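Local coordinates for hypothetical protein (Rhodococcus sp., PDB 2OV9) that probably hydrolyses fatty acyl-coenzyme A thioesters, such as oleoyl-, decanoyl- and octanoyl-CoA, to the free fatty acid and coenzyme A, at residues 158-163 and 199-204; 37-42 and 118-123. All blocks are in the same frame, centred on the assembly; numbering follows the deposited sequence.

Interaction 1. Residues 158-163 and 199-204; sequences LSTRYH and VCVSVE
H163 and S202 meet at one end of an antiparallel strand pair, where NE2 of H163 lies 2.7 Å from OG of S202 in an almost straight hydrogen bond (176°) that either residue could donate. A small serine suits this place, its hydroxyl set between the backbone N and the carbonyl carbon (chi1 64°) and reaching the imidazole edge. H163 CG is anti to its own carbonyl carbon (chi1 -53°), beside the backbone N, while H163 N donates to C200 O at 2.8 Å. Further along, R161-S202 and S159-E204 are hydrogen-bonded pairs, and water 1 bridges S159 OG and E204 O, donating to the latter at 2.7 Å. The opposite face is mostly apolar. V201 CG1 sits over the Y162 ring, 4.1 Å from its centroid, as a CH-pi contact, and L158 CG meets V203 CG2 at 3.6 Å. Branched valines and an aromatic suit this face, since helix 131-148 packs on it: V201 and V203 touch L138, and Y162 OH hydrogen-bonds to G131 O. Strand 185-194 flanks strand 199-208, with C200 and V201 forming a classic beta bulge opposite I192. Strand 154-162 pairs with a strand of the second subunit, continuing the sheet.

Interaction 2. Residues 37-42 and 118-123; sequences VVDALL and LTIPYQ
V38, D39 and L42 of helix 26-43 rest on T119, I120 and P121 in a mixed contact, apolar on one side and water-bridged on the other, where the N-terminal helical domain meets the turn between strand 112-117 and helix 131-148. The three helix residues are spaced so that they share one side of the helix. P121 carries much of the apolar part: its CG lies 3.9 Å from V38 CG1, and its CA is 3.5 Å from L42 CD1. L42 supplies a second surface through CB, which meets I120 CD1 at 3.4 Å, tighter than usual for two carbons. I120 reaches that far because CG1 lies between the backbone N and the carbonyl carbon (chi1 57°) and CD1 extends beyond it (chi2 162°). An alanine at I120 would probably open a gap beside L42 CB, where CD1 had sat.

D39 handles the polar side. Its CG is anti to the backbone N (chi1 -165°), and OD1 accepts a hydrogen bond from each of two waters. Water 2, at 2.7 Å from D39 OD1, in turn accepts one from I120 N; water 3 links the same oxygen to T119 OG1. An aspartate suits the spot because one oxygen can take both waters while OD2 forms a salt bridge with R43.

Proline fits position 121 within the 3-10 segment 120-122, whose bonds Y122 N to T119 O (2.9 Å) and Q123 N to I120 O do not need its missing N-H. The second subunit adds to the contact, its L98 packing on V38 and P121 and N96 ND2 of that subunit hydrogen-bonding to P121 O. The side of a helix thus packs on a 3-10 turn, docking an added helical domain onto the connection that leads into the central helix of a hot-dog fold.

From the N terminus, helix 26-43 comes first, and interaction 2 brings its 37-42 portion against 118-123, closing a loop of 75 residues that includes helix 51-67 and strands 105-106 and 112-117. The chain then forms helix 131-148 and strand 154-162. Interaction 1 closes a second loop, across strands 171-182 and 185-194, when 199-204 returns beside 158-163. The loops follow in series, neither nesting nor crossing. Their centres are 24 Å apart and their nearest atoms about 9 Å apart, without touching. Interaction 2 thus ties the helical domain to the thioesterase fold, whereas interaction 1 joins strands within it; both also border the second subunit.

Interaction 1. Residues 158-163 and 199-204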
ATOM      1  N   LEU B 158      -2.471  -5.188  15.133  1.00 38.06           N
ATOM      2  CA  LEU B 158      -3.356  -4.188  14.565  1.00 39.40           C
ATOM      3  C   LEU B 158      -4.691  -4.900  14.428  1.00 38.50           C
ATOM      4  O   LEU B 158      -4.741  -6.016  13.911  1.00 38.37           O
ATOM      5  CB  LEU B 158      -2.817  -3.746  13.199  1.00 39.07           C
ATOM      6  CG  LEU B 158      -3.250  -2.457  12.518  1.00 42.66           C
ATOM      7  CD1 LEU B 158      -2.491  -1.266  13.113  1.00 44.68           C
ATOM      8  CD2 LEU B 158      -3.007  -2.585  10.986  1.00 41.77           C
ATOM      9  N   SER B 159      -5.757  -4.292  14.933  1.00 37.89           N
ATOM     10  CA  SER B 159      -7.105  -4.823  14.741  1.00 37.41           C
ATOM     11  C   SER B 159      -7.937  -3.819  13.992  1.00 36.79           C
ATOM     12  O   SER B 159      -8.291  -2.793  14.562  1.00 36.19           O
ATOM     13  CB  SER B 159      -7.761  -5.096  16.079  1.00 37.75           C
ATOM     14  OG  SER B 159      -6.941  -5.990  16.811  1.00 40.77           O
ATOM     15  N   THR B 160      -8.261  -4.121  12.733  1.00 35.33           N
ATOM     16  CA  THR B 160      -8.994  -3.179  11.889  1.00 34.92           C
ATOM     17  C   THR B 160     -10.407  -3.663  11.654  1.00 34.52           C
ATOM     18  O   THR B 160     -10.619  -4.813  11.291  1.00 34.25           O
ATOM     19  CB  THR B 160      -8.258  -2.976  10.538  1.00 35.07           C
ATOM     20  OG1 THR B 160      -6.848  -2.859  10.797  1.00 36.84           O
ATOM     21  CG2 THR B 160      -8.748  -1.723   9.827  1.00 35.05           C
ATOM     22  N   ARG B 161     -11.371  -2.770  11.870  1.00 34.15           N
ATOM     23  CA  ARG B 161     -12.784  -3.082  11.726  1.00 34.12           C
ATOM     24  C   ARG B 161     -13.375  -2.224  10.613  1.00 33.98           C
ATOM     25  O   ARG B 161     -13.098  -1.033  10.535  1.00 33.57           O
ATOM     26  CB  ARG B 161     -13.520  -2.823  13.060  1.00 33.84           C
ATOM     27  CG  ARG B 161     -13.228  -3.874  14.141  1.00 35.64           C
ATOM     28  CD  ARG B 161     -14.245  -3.861  15.315  1.00 36.08           C
ATOM     29  NE  ARG B 161     -15.628  -4.077  14.874  1.00 40.06           N
ATOM     30  CZ  ARG B 161     -16.674  -3.331  15.231  1.00 42.82           C
ATOM     31  NH1 ARG B 161     -16.542  -2.309  16.086  1.00 40.89           N
ATOM     32  NH2 ARG B 161     -17.877  -3.636  14.748  1.00 45.13           N
ATOM     33  N   TYR B 162     -14.208  -2.838   9.778  1.00 33.43           N
ATOM     34  CA  TYR B 162     -14.747  -2.204   8.599  1.00 33.42           C
ATOM     35  C   TYR B 162     -16.244  -2.035   8.755  1.00 34.14           C
ATOM     36  O   TYR B 162     -16.979  -3.018   8.848  1.00 33.79           O
ATOM     37  CB  TYR B 162     -14.411  -3.056   7.359  1.00 33.33           C
ATOM     38  CG  TYR B 162     -12.919  -3.146   7.129  1.00 34.46           C
ATOM     39  CD1 TYR B 162     -12.271  -2.260   6.260  1.00 34.82           C
ATOM     40  CD2 TYR B 162     -12.146  -4.086   7.804  1.00 33.55           C
ATOM     41  CE1 TYR B 162     -10.877  -2.335   6.069  1.00 35.61           C
ATOM     42  CE2 TYR B 162     -10.760  -4.155   7.626  1.00 35.37           C
ATOM     43  CZ  TYR B 162     -10.145  -3.282   6.739  1.00 36.14           C
ATOM     44  OH  TYR B 162      -8.778  -3.352   6.566  1.00 36.86           O
ATOM     45  N   HIS B 163     -16.685  -0.787   8.747  1.00 34.50           N
ATOM     46  CA  HIS B 163     -18.045  -0.437   9.126  1.00 35.82           C
ATOM     47  C   HIS B 163     -18.917  -0.084   7.934  1.00 36.53           C
ATOM     48  O   HIS B 163     -20.083  -0.476   7.879  1.00 36.10           O
ATOM     49  CB  HIS B 163     -18.000   0.740  10.112  1.00 35.66           C
ATOM     50  CG  HIS B 163     -17.100   0.506  11.290  1.00 36.99           C
ATOM     51  ND1 HIS B 163     -17.514  -0.184  12.411  1.00 39.32           N
ATOM     52  CD2 HIS B 163     -15.804   0.831  11.509  1.00 35.35           C
ATOM     53  CE1 HIS B 163     -16.513  -0.262  13.273  1.00 39.89           C
ATOM     54  NE2 HIS B 163     -15.468   0.356  12.758  1.00 37.50           N
ATOM     55  N   VAL B 199     -17.966   6.890  10.299  1.00 32.71           N
ATOM     56  CA  VAL B 199     -16.765   6.053  10.296  1.00 34.09           C
ATOM     57  C   VAL B 199     -16.863   4.938   9.245  1.00 34.24           C
ATOM     58  O   VAL B 199     -17.887   4.231   9.158  1.00 34.36           O
ATOM     59  CB  VAL B 199     -16.560   5.376  11.660  1.00 35.29           C
ATOM     60  CG1 VAL B 199     -15.282   4.516  11.648  1.00 34.62           C
ATOM     61  CG2 VAL B 199     -16.488   6.415  12.775  1.00 37.07           C
ATOM     62  N   CYS B 200     -15.813   4.800   8.440  1.00 34.30           N
ATOM     63  CA  CYS B 200     -15.707   3.759   7.432  1.00 34.35           C
ATOM     64  C   CYS B 200     -14.879   2.603   7.967  1.00 34.16           C
ATOM     65  O   CYS B 200     -15.296   1.436   7.891  1.00 34.33           O
ATOM     66  CB  CYS B 200     -15.026   4.325   6.181  1.00 34.30           C
ATOM     67  SG  CYS B 200     -16.058   5.508   5.368  1.00 38.82           S
ATOM     68  N   VAL B 201     -13.702   2.931   8.488  1.00 33.54           N
ATOM     69  CA  VAL B 201     -12.784   1.937   9.048  1.00 33.59           C
ATOM     70  C   VAL B 201     -12.264   2.458  10.371  1.00 34.29           C
ATOM     71  O   VAL B 201     -12.029   3.660  10.538  1.00 33.40           O
ATOM     72  CB  VAL B 201     -11.563   1.706   8.138  1.00 34.60           C
ATOM     73  CG1 VAL B 201     -10.739   0.448   8.614  1.00 31.94           C
ATOM     74  CG2 VAL B 201     -12.014   1.501   6.718  1.00 36.22           C
ATOM     75  N   SER B 202     -12.043   1.560  11.328  1.00 34.40           N
ATOM     76  CA  SER B 202     -11.451   1.971  12.577  1.00 34.06           C
ATOM     77  C   SER B 202     -10.363   0.963  12.905  1.00 34.75           C
ATOM     78  O   SER B 202     -10.352  -0.125  12.375  1.00 34.43           O
ATOM     79  CB  SER B 202     -12.518   2.043  13.687  1.00 34.81           C
ATOM     80  OG  SER B 202     -13.090   0.767  13.984  1.00 35.10           O
ATOM     81  N   VAL B 203      -9.447   1.354  13.768  1.00 34.90           N
ATOM     82  CA  VAL B 203      -8.347   0.491  14.161  1.00 35.54           C
ATOM     83  C   VAL B 203      -7.972   0.703  15.618  1.00 36.57           C
ATOM     84  O   VAL B 203      -8.160   1.801  16.167  1.00 35.51           O
ATOM     85  CB  VAL B 203      -7.104   0.714  13.260  1.00 35.73           C
ATOM     86  CG1 VAL B 203      -6.543   2.132  13.436  1.00 35.61           C
ATOM     87  CG2 VAL B 203      -6.017  -0.359  13.546  1.00 33.49           C
ATOM     88  N   GLU B 204      -7.538  -0.392  16.238  1.00 37.15           N
ATOM     89  CA  GLU B 204      -6.834  -0.397  17.523  0.50 38.28           C
ATOM     90  C   GLU B 204      -5.480  -1.081  17.309  1.00 38.59           C
ATOM     91  O   GLU B 204      -5.450  -2.249  16.867  1.00 38.32           O
ATOM     92  CB  GLU B 204      -7.611  -1.207  18.571  0.50 38.31           C
ATOM     93  CG  GLU B 204      -8.835  -0.531  19.192  0.50 39.06           C
ATOM     94  CD  GLU B 204      -9.601  -1.432  20.172  0.50 39.31           C
ATOM     95  OE1 GLU B 204      -9.018  -2.409  20.711  0.50 40.33           O
ATOM     96  OE2 GLU B 204     -10.801  -1.158  20.409  0.50 40.65           O
TER
HETATM   97  O   HOH W   1      -5.359  -4.443  18.510  1.00 55.38           O

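Interaction 2. Residues 37-42 and 118-123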
ATOM      1  N   VAL B  37       1.505   9.057 -14.048  1.00 35.25           N
ATOM      2  CA  VAL B  37       1.715   7.926 -14.957  1.00 35.62           C
ATOM      3  C   VAL B  37       1.058   6.631 -14.410  1.00 36.27           C
ATOM      4  O   VAL B  37       0.357   5.926 -15.160  1.00 35.58           O
ATOM      5  CB  VAL B  37       3.233   7.666 -15.208  1.00 36.23           C
ATOM      6  CG1 VAL B  37       3.457   6.311 -15.891  1.00 34.85           C
ATOM      7  CG2 VAL B  37       3.878   8.802 -16.009  1.00 35.87           C
ATOM      8  N   VAL B  38       1.325   6.318 -13.138  1.00 35.49           N
ATOM      9  CA  VAL B  38       0.709   5.173 -12.440  1.00 36.09           C
ATOM     10  C   VAL B  38      -0.814   5.212 -12.544  1.00 36.20           C
ATOM     11  O   VAL B  38      -1.429   4.221 -12.922  1.00 36.50           O
ATOM     12  CB  VAL B  38       1.146   5.085 -10.964  1.00 36.89           C
ATOM     13  CG1 VAL B  38       0.305   4.032 -10.191  1.00 37.14           C
ATOM     14  CG2 VAL B  38       2.667   4.788 -10.865  1.00 36.37           C
ATOM     15  N   ASP B  39      -1.425   6.349 -12.226  1.00 36.13           N
ATOM     16  CA  ASP B  39      -2.873   6.502 -12.407  1.00 37.06           C
ATOM     17  C   ASP B  39      -3.317   6.234 -13.864  1.00 36.95           C
ATOM     18  O   ASP B  39      -4.260   5.462 -14.103  1.00 36.76           O
ATOM     19  CB  ASP B  39      -3.303   7.914 -11.990  1.00 37.31           C
ATOM     20  CG  ASP B  39      -4.793   8.030 -11.798  1.00 40.39           C
ATOM     21  OD1 ASP B  39      -5.283   7.785 -10.693  1.00 42.02           O
ATOM     22  OD2 ASP B  39      -5.501   8.352 -12.773  1.00 47.58           O
ATOM     23  N   ALA B  40      -2.639   6.875 -14.824  1.00 36.24           N
ATOM     24  CA  ALA B  40      -3.041   6.840 -16.239  1.00 36.83           C
ATOM     25  C   ALA B  40      -2.971   5.440 -16.859  1.00 35.95           C
ATOM     26  O   ALA B  40      -3.813   5.084 -17.679  1.00 36.11           O
ATOM     27  CB  ALA B  40      -2.199   7.830 -17.066  1.00 35.79           C
ATOM     28  N   LEU B  41      -1.961   4.672 -16.450  1.00 36.18           N
ATOM     29  CA  LEU B  41      -1.766   3.287 -16.913  1.00 36.54           C
ATOM     30  C   LEU B  41      -2.961   2.413 -16.597  1.00 37.00           C
ATOM     31  O   LEU B  41      -3.297   1.520 -17.362  1.00 36.26           O
ATOM     32  CB  LEU B  41      -0.496   2.676 -16.279  1.00 36.73           C
ATOM     33  CG  LEU B  41       0.880   2.976 -16.901  1.00 35.34           C
ATOM     34  CD1 LEU B  41       2.048   2.520 -15.974  1.00 36.45           C
ATOM     35  CD2 LEU B  41       1.016   2.304 -18.251  1.00 36.17           C
ATOM     36  N   LEU B  42      -3.624   2.673 -15.472  1.00 37.00           N
ATOM     37  CA  LEU B  42      -4.791   1.858 -15.090  1.00 37.14           C
ATOM     38  C   LEU B  42      -6.052   2.219 -15.873  1.00 37.91           C
ATOM     39  O   LEU B  42      -7.017   1.456 -15.907  1.00 37.59           O
ATOM     40  CB  LEU B  42      -5.053   1.962 -13.583  1.00 37.38           C
ATOM     41  CG  LEU B  42      -4.075   1.168 -12.720  1.00 36.87           C
ATOM     42  CD1 LEU B  42      -4.016   1.725 -11.315  1.00 35.42           C
ATOM     43  CD2 LEU B  42      -4.439  -0.331 -12.689  1.00 35.06           C
ATOM     44  N   LEU B 118      -8.508   9.576  -2.445  1.00 33.19           N
ATOM     45  CA  LEU B 118      -7.786   8.463  -3.068  1.00 33.39           C
ATOM     46  C   LEU B 118      -8.269   8.112  -4.461  1.00 33.61           C
ATOM     47  O   LEU B 118      -9.432   8.298  -4.797  1.00 34.04           O
ATOM     48  CB  LEU B 118      -7.796   7.220  -2.162  1.00 32.96           C
ATOM     49  CG  LEU B 118      -7.065   7.304  -0.831  1.00 34.43           C
ATOM     50  CD1 LEU B 118      -7.458   6.133   0.082  1.00 33.03           C
ATOM     51  CD2 LEU B 118      -5.534   7.323  -1.019  1.00 33.63           C
ATOM     52  N   THR B 119      -7.348   7.568  -5.244  1.00 33.51           N
ATOM     53  CA  THR B 119      -7.477   7.368  -6.686  1.00 34.05           C
ATOM     54  C   THR B 119      -7.403   5.895  -7.077  1.00 33.45           C
ATOM     55  O   THR B 119      -7.154   5.019  -6.219  1.00 32.67           O
ATOM     56  CB  THR B 119      -6.323   8.071  -7.378  1.00 34.38           C
ATOM     57  OG1 THR B 119      -5.109   7.696  -6.714  1.00 33.50           O
ATOM     58  CG2 THR B 119      -6.485   9.596  -7.297  1.00 35.41           C
ATOM     59  N   ILE B 120      -7.581   5.606  -8.366  1.00 33.11           N
ATOM     60  CA  ILE B 120      -7.810   4.206  -8.763  1.00 33.65           C
ATOM     61  C   ILE B 120      -6.709   3.191  -8.472  1.00 31.99           C
ATOM     62  O   ILE B 120      -7.000   2.028  -8.400  1.00 32.74           O
ATOM     63  CB  ILE B 120      -8.312   3.967 -10.216  1.00 33.89           C
ATOM     64  CG1 ILE B 120      -7.379   4.562 -11.269  1.00 33.88           C
ATOM     65  CG2 ILE B 120      -9.794   4.358 -10.385  1.00 36.65           C
ATOM     66  CD1 ILE B 120      -7.645   3.929 -12.654  1.00 35.16           C
ATOM     67  N   PRO B 121      -5.441   3.609  -8.349  1.00 31.89           N
ATOM     68  CA  PRO B 121      -4.453   2.580  -7.949  1.00 31.04           C
ATOM     69  C   PRO B 121      -4.731   1.940  -6.602  1.00 31.42           C
ATOM     70  O   PRO B 121      -4.259   0.812  -6.349  1.00 32.44           O
ATOM     71  CB  PRO B 121      -3.141   3.382  -7.882  1.00 30.28           C
ATOM     72  CG  PRO B 121      -3.321   4.432  -8.891  1.00 31.05           C
ATOM     73  CD  PRO B 121      -4.756   4.880  -8.649  1.00 32.15           C
ATOM     74  N   TYR B 122      -5.453   2.667  -5.744  1.00 31.00           N
ATOM     75  CA  TYR B 122      -5.809   2.240  -4.364  1.00 31.64           C
ATOM     76  C   TYR B 122      -7.118   1.420  -4.267  1.00 31.42           C
ATOM     77  O   TYR B 122      -7.576   1.059  -3.156  1.00 31.75           O
ATOM     78  CB  TYR B 122      -5.849   3.486  -3.437  1.00 29.81           C
ATOM     79  CG  TYR B 122      -4.529   4.241  -3.469  1.00 30.38           C
ATOM     80  CD1 TYR B 122      -3.422   3.779  -2.761  1.00 32.38           C
ATOM     81  CD2 TYR B 122      -4.361   5.351  -4.295  1.00 32.18           C
ATOM     82  CE1 TYR B 122      -2.187   4.459  -2.804  1.00 31.17           C
ATOM     83  CE2 TYR B 122      -3.131   6.019  -4.378  1.00 30.46           C
ATOM     84  CZ  TYR B 122      -2.062   5.566  -3.634  1.00 30.33           C
ATOM     85  OH  TYR B 122      -0.872   6.234  -3.700  1.00 31.05           O
ATOM     86  N   GLN B 123      -7.672   1.098  -5.435  1.00 32.79           N
ATOM     87  CA  GLN B 123      -8.996   0.449  -5.576  1.00 32.90           C
ATOM     88  C   GLN B 123      -8.988  -1.029  -5.198  1.00 33.24           C
ATOM     89  O   GLN B 123      -8.072  -1.766  -5.571  1.00 33.03           O
ATOM     90  CB  GLN B 123      -9.478   0.585  -7.010  1.00 33.32           C
ATOM     91  CG  GLN B 123     -10.909   0.055  -7.337  1.00 32.63           C
ATOM     92  CD  GLN B 123     -11.405   0.599  -8.683  1.00 33.21           C
ATOM     93  OE1 GLN B 123     -10.676   0.595  -9.672  1.00 37.66           O
ATOM     94  NE2 GLN B 123     -12.633   1.073  -8.718  1.00 31.60           N
TER
HETATM   95  O   HOH W   2      -7.988   7.784 -10.260  1.00 32.34           O
HETATM   96  O   HOH W   3      -3.313   8.304  -8.570  1.00 43.31           O